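Side-chain contacts in signal recognition particle receptor FtsY (Sulfolobus acidocaldarius, PDB 5L3S), which is the membrane-targeting receptor for the signal recognition particle, an SRP54-type P-loop GTPase-fold protein carrying an N-terminal helical bundle domain: residues 50-53 against 54-58; 174-177 against 178-182; 204-207 against 208-212; 288-291 against 292-296. One frame throughout, in Å; residues are numbered along the deposited sequence.

Interaction 1 (50-53 against 54-58)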
loop_
_atom_site.group_PDB
_atom_site.type_symbol
_atom_site.label_atom_id
_atom_site.label_comp_id
_atom_site.label_asym_id
_atom_site.label_seq_id
_atom_site.Cartn_x
_atom_site.Cartn_y
_atom_site.Cartn_z
ATOM N N ASP B 50 25.504 12.515 3.197
ATOM C CA ASP B 50 25.529 13.615 4.165
ATOM C C ASP B 50 26.311 13.173 5.400
ATOM O O ASP B 50 27.149 13.900 5.924
ATOM C CB ASP B 50 24.107 14.003 4.602
ATOM C CG ASP B 50 23.349 14.802 3.549
ATOM O OD1 ASP B 50 23.988 15.305 2.599
ATOM O OD2 ASP B 50 22.107 14.945 3.688
ATOM N N LEU B 51 26.007 11.961 5.851
ATOM C CA LEU B 51 26.596 11.384 7.049
ATOM C C LEU B 51 28.117 11.240 6.915
ATOM O O LEU B 51 28.872 11.701 7.774
ATOM C CB LEU B 51 25.935 10.026 7.324
ATOM C CG LEU B 51 26.448 9.237 8.528
ATOM C CD1 LEU B 51 26.303 10.058 9.815
ATOM C CD2 LEU B 51 25.728 7.891 8.625
ATOM N N LYS B 52 28.558 10.614 5.829
ATOM C CA LYS B 52 29.988 10.468 5.551
ATOM C C LYS B 52 30.711 11.818 5.533
ATOM O O LYS B 52 31.772 11.988 6.153
ATOM C CB LYS B 52 30.189 9.745 4.217
ATOM C CG LYS B 52 31.632 9.724 3.735
ATOM C CD LYS B 52 31.751 9.030 2.385
ATOM C CE LYS B 52 31.250 7.595 2.449
ATOM N NZ LYS B 52 31.607 6.828 1.220
ATOM N N ASN B 53 30.127 12.787 4.836
ATOM C CA ASN B 53 30.736 14.108 4.729
ATOM C C ASN B 53 30.805 14.860 6.045
ATOM O O ASN B 53 31.741 15.623 6.284
ATOM C CB ASN B 53 30.010 14.952 3.693
ATOM C CG ASN B 53 30.240 14.456 2.294
ATOM O OD1 ASN B 53 31.344 14.040 1.955
ATOM N ND2 ASN B 53 29.195 14.486 1.472
ATOM N N ASN B 54 29.812 14.656 6.899
ATOM C CA ASN B 54 29.847 15.280 8.212
ATOM C C ASN B 54 30.954 14.691 9.075
ATOM O O ASN B 54 31.491 15.367 9.944
ATOM C CB ASN B 54 28.507 15.118 8.926
ATOM C CG ASN B 54 28.481 15.812 10.271
ATOM O OD1 ASN B 54 28.858 15.233 11.291
ATOM N ND2 ASN B 54 28.045 17.066 10.280
ATOM N N LEU B 55 31.303 13.432 8.838
ATOM C CA LEU B 55 32.230 12.743 9.737
ATOM C C LEU B 55 33.685 12.705 9.260
ATOM O O LEU B 55 34.598 12.640 10.087
ATOM C CB LEU B 55 31.725 11.336 10.064
ATOM C CG LEU B 55 30.453 11.330 10.919
ATOM C CD1 LEU B 55 29.866 9.937 11.041
ATOM C CD2 LEU B 55 30.743 11.920 12.296
ATOM N N ILE B 56 33.900 12.736 7.945
ATOM C CA ILE B 56 35.249 12.700 7.402
ATOM C C ILE B 56 35.986 13.927 7.916
ATOM O O ILE B 56 35.609 15.053 7.605
ATOM C CB ILE B 56 35.289 12.740 5.860
ATOM C CG1 ILE B 56 34.614 11.513 5.256
ATOM C CG2 ILE B 56 36.740 12.792 5.370
ATOM C CD1 ILE B 56 35.112 10.255 5.831
ATOM N N GLY B 57 37.012 13.698 8.721
ATOM C CA GLY B 57 37.823 14.791 9.239
ATOM C C GLY B 57 37.587 15.107 10.704
ATOM O O GLY B 57 38.385 15.811 11.327
ATOM N N LYS B 58 36.495 14.584 11.258
ATOM C CA LYS B 58 36.177 14.799 12.667
ATOM C C LYS B 58 37.063 13.945 13.562
ATOM O O LYS B 58 37.415 12.824 13.212
ATOM C CB LYS B 58 34.706 14.492 12.957
ATOM C CG LYS B 58 33.710 15.313 12.148
ATOM C CD LYS B 58 33.903 16.806 12.327
ATOM C CE LYS B 58 32.764 17.593 11.686
ATOM N NZ LYS B 58 33.030 19.067 11.704
#
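L51 and L55, one helical turn apart, meet through a single branch each: CD1 of L51 comes to 3.8 Å from CD1 of L55, and the two side chains slant across one another instead of running alongside. The first torsions bring the tips together. With CG anti to N (chi1 178°), L51 sends its branches along beside its carbonyl carbon, toward L55, while L55 keeps CG beside its backbone N (chi1 -68°), which lets it drop back over the carbonyl of L51, with CG of L55 3.5 Å from O of L51.

A second pair, K52 and I56, behaves differently. These side chains lie alongside, pointing the same way, and the aliphatic root of the lysine does the touching: CG of K52 is 3.8 Å from CG1 of I56. Beyond that the lysine bends at chi3, and its NZ forms a salt bridge with E20 on helix 20-36.

Residues 50-55 are the C-terminal end of helix 41-55 in the helical bundle domain. L51 packs on I27 and L30 of helix 20-36 and on V70 and L74 of helix 66-85, so the leucine pair faces the interior of the bundle.

At the helix end the carbonyl of K52 is gripped twice. N of I56 approaches O of K52 nearly head-on (2.9 Å, C=O...N angle 168°). N of L55, 3.1 Å from O of K52, sits well above the carbonyl plane instead. I56 then leaves helical geometry, and a type II turn from L55 to K58 is closed by N of K58 on O of L55, 3.0 Å away, with G57 taking the positive phi.

Interaction 2 (174-177 against 178-182)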
loop_
_atom_site.group_PDB
_atom_site.type_symbol
_atom_site.label_atom_id
_atom_site.label_comp_id
_atom_site.label_asym_id
_atom_site.label_seq_id
_atom_site.Cartn_x
_atom_site.Cartn_y
_atom_site.Cartn_z
ATOM N N ASP B 174 -22.699 21.559 0.483
ATOM C CA ASP B 174 -23.859 21.381 1.357
ATOM C C ASP B 174 -23.438 21.107 2.794
ATOM O O ASP B 174 -24.051 21.598 3.728
ATOM C CB ASP B 174 -24.725 20.217 0.872
ATOM C CG ASP B 174 -25.573 20.572 -0.333
ATOM O OD1 ASP B 174 -25.435 21.697 -0.866
ATOM O OD2 ASP B 174 -26.379 19.712 -0.743
ATOM N N ALA B 175 -22.398 20.295 2.954
ATOM C CA ALA B 175 -21.865 19.969 4.270
ATOM C C ALA B 175 -21.346 21.211 4.994
ATOM O O ALA B 175 -21.637 21.427 6.160
ATOM C CB ALA B 175 -20.743 18.943 4.135
ATOM N N ILE B 176 -20.565 22.019 4.294
ATOM C CA ILE B 176 -20.050 23.264 4.871
ATOM C C ILE B 176 -21.160 24.255 5.215
ATOM O O ILE B 176 -21.143 24.892 6.279
ATOM C CB ILE B 176 -19.004 23.895 3.931
ATOM C CG1 ILE B 176 -17.802 22.945 3.800
ATOM C CG2 ILE B 176 -18.592 25.299 4.428
ATOM C CD1 ILE B 176 -16.825 23.336 2.722
ATOM N N SER B 177 -22.146 24.374 4.334
ATOM C CA SER B 177 -23.273 25.269 4.593
ATOM C C SER B 177 -24.035 24.840 5.850
ATOM O O SER B 177 -24.436 25.672 6.680
ATOM C CB SER B 177 -24.227 25.300 3.393
ATOM O OG SER B 177 -25.371 26.087 3.693
ATOM N N PHE B 178 -24.225 23.533 5.974
ATOM C CA PHE B 178 -24.922 22.943 7.113
ATOM C C PHE B 178 -24.136 23.182 8.399
ATOM O O PHE B 178 -24.709 23.540 9.427
ATOM C CB PHE B 178 -25.122 21.434 6.884
ATOM C CG PHE B 178 -25.844 20.736 8.006
ATOM C CD1 PHE B 178 -27.220 20.605 7.984
ATOM C CD2 PHE B 178 -25.146 20.205 9.082
ATOM C CE1 PHE B 178 -27.891 19.964 9.012
ATOM C CE2 PHE B 178 -25.814 19.569 10.118
ATOM C CZ PHE B 178 -27.191 19.446 10.079
ATOM N N ALA B 179 -22.823 22.979 8.341
ATOM C CA ALA B 179 -21.989 23.169 9.522
ATOM C C ALA B 179 -21.984 24.617 9.974
ATOM O O ALA B 179 -22.053 24.891 11.175
ATOM C CB ALA B 179 -20.568 22.668 9.274
ATOM N N LYS B 180 -21.935 25.545 9.017
ATOM C CA LYS B 180 -21.959 26.977 9.334
ATOM C C LYS B 180 -23.192 27.374 10.125
ATOM O O LYS B 180 -23.091 28.048 11.153
ATOM C CB LYS B 180 -21.889 27.836 8.065
ATOM C CG LYS B 180 -20.504 27.979 7.471
ATOM C CD LYS B 180 -20.532 28.776 6.169
ATOM C CE LYS B 180 -19.171 28.742 5.481
ATOM N NZ LYS B 180 -19.180 29.444 4.167
ATOM N N SER B 181 -24.361 26.971 9.645
ATOM C CA SER B 181 -25.591 27.392 10.300
ATOM C C SER B 181 -25.772 26.735 11.669
ATOM O O SER B 181 -26.515 27.236 12.502
ATOM C CB SER B 181 -26.810 27.144 9.402
ATOM O OG SER B 181 -26.954 25.775 9.091
ATOM N N ARG B 182 -25.088 25.622 11.911
ATOM C CA ARG B 182 -25.232 24.955 13.196
ATOM C C ARG B 182 -24.024 25.173 14.091
ATOM O O ARG B 182 -23.930 24.565 15.161
ATOM C CB ARG B 182 -25.459 23.453 13.012
ATOM C CG ARG B 182 -26.512 23.090 11.992
ATOM C CD ARG B 182 -27.885 23.613 12.346
ATOM N NE ARG B 182 -28.929 22.700 11.874
ATOM C CZ ARG B 182 -29.340 22.608 10.611
ATOM N NH1 ARG B 182 -28.797 23.370 9.671
ATOM N NH2 ARG B 182 -30.298 21.748 10.290
#
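Van der Waals contact between the side chains of I176 and K180 is made by a methyl and a methylene: CG2 of I176 lies 3.6 Å from CE of K180, the two chains passing at an angle. The lysine is extended beyond CG, and its root passes over the carbonyl of I176, with CG of K180 3.4 Å from O of I176.

Backbone hydrogen bonds follow the regular i to i+4 pattern. The amides of F178, A179, K180 and S181 bind the carbonyls of D174, A175, I176 and S177, the last pair being the longest at 3.2 Å between N of S181 and O of S177.

This is the final part of helix 168-181 in the GTPase domain, which lies against the parallel strands of the central sheet: A175 packs on A135 and I160, F178 on I133 and I160.

Side-chain polar bonds gather at the helix end. S181 holds OG between its backbone N and carbonyl carbon (chi1 61°), from where OG donates to O of F178 at 3.2 Å, coming from above the carbonyl plane. OG of S181 also accepts from NH1 of R182 at 3.1 Å, lying in the guanidinium plane.

Flat groups meet here too: CE1 of F178 sits 3.1 Å above the plane of the R182 guanidinium, offset toward its rim, while CG of R182 stands over a face of the phenyl ring.

Interaction 3 (204-207 against 208-212). Unlike the reference sequence in segment 204-207: K207 (reference Arg). With SO4 (sulfate ion), chain Y.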
loop_
_atom_site.group_PDB
_atom_site.type_symbol
_atom_site.label_atom_id
_atom_site.label_comp_id
_atom_site.label_asym_id
_atom_site.label_seq_id
_atom_site.Cartn_x
_atom_site.Cartn_y
_atom_site.Cartn_z
ATOM N N GLU B 204 -11.023 16.667 -10.798
ATOM C CA GLU B 204 -12.202 16.541 -9.925
ATOM C C GLU B 204 -11.893 16.963 -8.486
ATOM O O GLU B 204 -12.703 17.612 -7.822
ATOM C CB GLU B 204 -12.790 15.123 -9.953
ATOM C CG GLU B 204 -13.552 14.828 -11.235
ATOM C CD GLU B 204 -14.358 13.535 -11.182
ATOM O OE1 GLU B 204 -14.760 13.105 -10.076
ATOM O OE2 GLU B 204 -14.595 12.951 -12.262
ATOM N N LEU B 205 -10.711 16.597 -8.009
ATOM C CA LEU B 205 -10.304 16.957 -6.659
ATOM C C LEU B 205 -10.080 18.456 -6.527
ATOM O O LEU B 205 -10.541 19.061 -5.572
ATOM C CB LEU B 205 -9.035 16.196 -6.267
ATOM C CG LEU B 205 -8.430 16.506 -4.902
ATOM C CD1 LEU B 205 -9.425 16.207 -3.796
ATOM C CD2 LEU B 205 -7.180 15.651 -4.734
ATOM N N LYS B 206 -9.374 19.042 -7.492
ATOM C CA LYS B 206 -9.100 20.475 -7.505
ATOM C C LYS B 206 -10.389 21.280 -7.540
ATOM O O LYS B 206 -10.470 22.384 -7.010
ATOM C CB LYS B 206 -8.209 20.842 -8.696
ATOM C CG LYS B 206 -6.804 20.254 -8.608
ATOM C CD LYS B 206 -6.014 20.507 -9.878
ATOM C CE LYS B 206 -5.707 21.976 -10.053
ATOM N NZ LYS B 206 -5.173 22.253 -11.414
ATOM N N LYS B 207 -11.398 20.709 -8.169
ATOM C CA LYS B 207 -12.719 21.302 -8.181
ATOM C C LYS B 207 -13.374 21.293 -6.786
ATOM O O LYS B 207 -14.043 22.254 -6.392
ATOM C CB LYS B 207 -13.574 20.564 -9.215
ATOM C CG LYS B 207 -14.970 21.076 -9.367
ATOM C CD LYS B 207 -15.608 20.425 -10.586
ATOM C CE LYS B 207 -17.083 20.685 -10.601
ATOM N NZ LYS B 207 -17.808 19.685 -9.742
ATOM N N VAL B 208 -13.197 20.210 -6.037
ATOM C CA VAL B 208 -13.700 20.188 -4.663
ATOM C C VAL B 208 -12.938 21.211 -3.798
ATOM O O VAL B 208 -13.527 21.906 -2.969
ATOM C CB VAL B 208 -13.601 18.782 -4.039
ATOM C CG1 VAL B 208 -14.016 18.814 -2.575
ATOM C CG2 VAL B 208 -14.461 17.785 -4.815
ATOM N N LEU B 209 -11.628 21.316 -4.009
ATOM C CA LEU B 209 -10.818 22.258 -3.235
ATOM C C LEU B 209 -11.221 23.705 -3.472
ATOM O O LEU B 209 -11.285 24.503 -2.530
ATOM C CB LEU B 209 -9.330 22.086 -3.560
ATOM C CG LEU B 209 -8.692 20.757 -3.180
ATOM C CD1 LEU B 209 -7.257 20.730 -3.687
ATOM C CD2 LEU B 209 -8.724 20.578 -1.682
ATOM N N ARG B 210 -11.490 24.058 -4.727
ATOM C CA ARG B 210 -11.870 25.428 -5.042
ATOM C C ARG B 210 -13.175 25.797 -4.353
ATOM O O ARG B 210 -13.366 26.923 -3.905
ATOM C CB ARG B 210 -11.979 25.642 -6.553
ATOM C CG ARG B 210 -10.630 25.614 -7.264
ATOM C CD ARG B 210 -10.726 26.143 -8.691
ATOM N NE ARG B 210 -11.339 25.178 -9.595
ATOM C CZ ARG B 210 -10.661 24.267 -10.288
ATOM N NH1 ARG B 210 -9.340 24.193 -10.180
ATOM N NH2 ARG B 210 -11.305 23.436 -11.089
ATOM N N ILE B 211 -14.062 24.822 -4.249
ATOM C CA ILE B 211 -15.394 25.063 -3.724
ATOM C C ILE B 211 -15.408 24.997 -2.204
ATOM O O ILE B 211 -16.075 25.802 -1.554
ATOM C CB ILE B 211 -16.406 24.086 -4.374
ATOM C CG1 ILE B 211 -16.856 24.671 -5.715
ATOM C CG2 ILE B 211 -17.604 23.850 -3.473
ATOM C CD1 ILE B 211 -16.939 23.676 -6.841
ATOM N N ALA B 212 -14.629 24.075 -1.639
ATOM C CA ALA B 212 -14.599 23.877 -0.188
ATOM C C ALA B 212 -13.602 24.775 0.547
ATOM O O ALA B 212 -13.736 24.995 1.753
ATOM C CB ALA B 212 -14.315 22.414 0.135
HETATM S S SO4 Y . -6.630 26.488 -9.082
HETATM O O1 SO4 Y . -6.395 27.241 -7.854
HETATM O O2 SO4 Y . -7.251 27.360 -10.075
HETATM O O3 SO4 Y . -5.359 25.986 -9.602
HETATM O O4 SO4 Y . -7.519 25.365 -8.800
#
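R210 folds back along the helix toward K206 and K207, laying one face of its guanidinium over the backbone: O of K206 stands 3.7 Å above that plane, toward the rim. A bend at chi3 (-76°) turns the group this way. NH1 of R210, 3.8 Å from CB of K206, points outward and donates a hydrogen bond to O4 of a sulfate ion, 2.6 Å away in the guanidinium plane; the sulfate is probably from the crystallisation liquor. NH2 of R210 forms a salt bridge with E203, so both terminal nitrogens have an anionic partner in this crystal. K207, which differs from the reference sequence, lies alongside I211, CG of K207 and CD1 of I211 4.1 Å apart, and this pair borders helix 168-181, where both touch A169.

The tight side is the buried one. L205, V208 and L209 all pack on I105 of strand 102-107, and L205 reaches F107 as well. V208 and L209 also lie against their own helix backbone, CB of V208 3.4 Å and CG of L209 3.5 Å from O of L205. With one face buried against a strand and the other polar, helix 199-212 is an amphipathic helix lying on the largely parallel sheet, as in the alpha/beta fold of P-loop NTPase domains.

Interaction 4 (288-291 against 292-296)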
loop_
_atom_site.group_PDB
_atom_site.type_symbol
_atom_site.label_atom_id
_atom_site.label_comp_id
_atom_site.label_asym_id
_atom_site.label_seq_id
_atom_site.Cartn_x
_atom_site.Cartn_y
_atom_site.Cartn_z
ATOM N N ASP B 288 11.233 10.916 17.834
ATOM C CA ASP B 288 11.865 9.941 18.721
ATOM C C ASP B 288 11.276 8.547 18.541
ATOM O O ASP B 288 12.001 7.550 18.523
ATOM C CB ASP B 288 11.707 10.366 20.178
ATOM C CG ASP B 288 12.557 11.569 20.531
ATOM O OD1 ASP B 288 13.501 11.883 19.773
ATOM O OD2 ASP B 288 12.286 12.193 21.578
ATOM N N TRP B 289 9.954 8.491 18.419
ATOM C CA TRP B 289 9.243 7.235 18.232
ATOM C C TRP B 289 9.651 6.566 16.914
ATOM O O TRP B 289 9.876 5.355 16.859
ATOM C CB TRP B 289 7.735 7.496 18.259
ATOM C CG TRP B 289 6.888 6.269 18.208
ATOM C CD1 TRP B 289 6.359 5.597 19.269
ATOM C CD2 TRP B 289 6.452 5.573 17.034
ATOM N NE1 TRP B 289 5.622 4.522 18.831
ATOM C CE2 TRP B 289 5.661 4.487 17.462
ATOM C CE3 TRP B 289 6.652 5.762 15.663
ATOM C CZ2 TRP B 289 5.077 3.592 16.571
ATOM C CZ3 TRP B 289 6.079 4.866 14.781
ATOM C CH2 TRP B 289 5.290 3.804 15.238
ATOM N N PHE B 290 9.755 7.373 15.863
ATOM C CA PHE B 290 10.148 6.901 14.534
ATOM C C PHE B 290 11.571 6.335 14.528
ATOM O O PHE B 290 11.836 5.271 13.953
ATOM C CB PHE B 290 10.045 8.054 13.528
ATOM C CG PHE B 290 10.593 7.729 12.165
ATOM C CD1 PHE B 290 9.784 7.145 11.197
ATOM C CD2 PHE B 290 11.918 8.008 11.846
ATOM C CE1 PHE B 290 10.287 6.848 9.941
ATOM C CE2 PHE B 290 12.422 7.711 10.593
ATOM C CZ PHE B 290 11.597 7.141 9.638
ATOM N N VAL B 291 12.486 7.063 15.151
ATOM C CA VAL B 291 13.886 6.657 15.205
ATOM C C VAL B 291 14.059 5.355 15.986
ATOM O O VAL B 291 14.861 4.491 15.617
ATOM C CB VAL B 291 14.770 7.784 15.807
ATOM C CG1 VAL B 291 16.143 7.271 16.166
ATOM C CG2 VAL B 291 14.867 8.947 14.835
ATOM N N GLU B 292 13.297 5.211 17.064
ATOM C CA GLU B 292 13.350 3.977 17.840
ATOM C C GLU B 292 12.805 2.794 17.042
ATOM O O GLU B 292 13.378 1.707 17.075
ATOM C CB GLU B 292 12.621 4.131 19.176
ATOM C CG GLU B 292 13.437 4.931 20.195
ATOM C CD GLU B 292 14.840 4.362 20.403
ATOM O OE1 GLU B 292 14.948 3.175 20.784
ATOM O OE2 GLU B 292 15.833 5.095 20.179
ATOM N N ARG B 293 11.725 3.022 16.306
ATOM C CA ARG B 293 11.110 1.952 15.503
ATOM C C ARG B 293 12.120 1.400 14.501
ATOM O O ARG B 293 12.362 0.192 14.433
ATOM C CB ARG B 293 9.900 2.486 14.760
ATOM C CG ARG B 293 9.130 1.428 13.957
ATOM C CD ARG B 293 7.737 1.938 13.636
ATOM N NE ARG B 293 6.896 0.955 12.954
ATOM C CZ ARG B 293 6.168 0.029 13.572
ATOM N NH1 ARG B 293 6.183 -0.068 14.897
ATOM N NH2 ARG B 293 5.434 -0.815 12.862
ATOM N N ILE B 294 12.731 2.312 13.754
ATOM C CA ILE B 294 13.700 1.963 12.725
ATOM C C ILE B 294 14.965 1.300 13.260
ATOM O O ILE B 294 15.395 0.273 12.739
ATOM C CB ILE B 294 14.070 3.196 11.882
ATOM C CG1 ILE B 294 12.889 3.571 10.985
ATOM C CG2 ILE B 294 15.349 2.940 11.073
ATOM C CD1 ILE B 294 13.283 4.240 9.698
ATOM N N PHE B 295 15.562 1.878 14.298
ATOM C CA PHE B 295 16.831 1.362 14.813
ATOM C C PHE B 295 16.685 0.408 15.997
ATOM O O PHE B 295 17.673 0.063 16.648
ATOM C CB PHE B 295 17.789 2.510 15.152
ATOM C CG PHE B 295 18.213 3.306 13.957
ATOM C CD1 PHE B 295 17.532 4.453 13.593
ATOM C CD2 PHE B 295 19.280 2.894 13.179
ATOM C CE1 PHE B 295 17.916 5.179 12.482
ATOM C CE2 PHE B 295 19.668 3.617 12.070
ATOM C CZ PHE B 295 18.988 4.757 11.720
ATOM N N SER B 296 15.458 -0.022 16.269
ATOM C CA SER B 296 15.210 -1.015 17.312
ATOM C C SER B 296 13.983 -1.855 16.978
ATOM O O SER B 296 14.104 -2.981 16.496
ATOM C CB SER B 296 15.039 -0.348 18.680
ATOM O OG SER B 296 16.148 0.473 18.999
#
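Four i to i+4 hydrogen bonds carry the helix through this segment, E292 to D288, R293 to W289, I294 to F290 and F295 to V291, the straightest being N of I294 to O of F290 (N-H...O angle 170°).

Along one side W289 and R293 run in the same direction, indole and guanidinium planes only 7° apart. Contact is made by the arginine's CD methylene, with CD of R293 3.5 Å from CH2 of W289; further out NH1 of R293 is 4.0 Å from CH2 of W289. The arginine is stretched from CG to NE, and its NH2 donates a hydrogen bond to O of A254.

Helix 287-295, at the end of the chain, packs against the N-terminal helices: F295 touches L30 and Q33 of helix 20-36, while V291 rests on T79 and F290 on L82 of helix 66-85. F290 also packs on A259 and L260 of helix 258-266.

I294 makes a CH-pi contact with F290, CG1 of I294 standing 4.2 Å from the centroid of the F290 ring and 19° off the normal. CD1 of I294 goes to the ring's far end, 3.4 Å from CZ of F290. F295 lies askew to V291, CD1 of F295 4.1 Å from CG1 of V291. The edge of the F295 ring meets the V291 carbonyl, with CD1 of F295 3.4 Å from O of V291, and CG2 of I294 lies over one face of that ring.

Overall arrangement
In chain order the four contacts run 1, 2, 3, 4, each on a helix of its own. Interaction 1, on helix 41-55, belongs to the helical bundle domain; interactions 2 and 3 are at the other end of the molecule, with centres of interactions 1 and 2 about 56 Å apart. Helices 168-181 and 199-212 pack beside each other along the largely parallel sheet, and CD1 of I176 touches O of A212 at 3.6 Å. Interaction 4 returns the chain to the bundle: its centre is about 22 Å from that of interaction 1, and both contacts pack on helices 20-36 and 66-85. Helix 287-295 packs on both the bundle helices and helix 258-266, consistent with a link between the two domains.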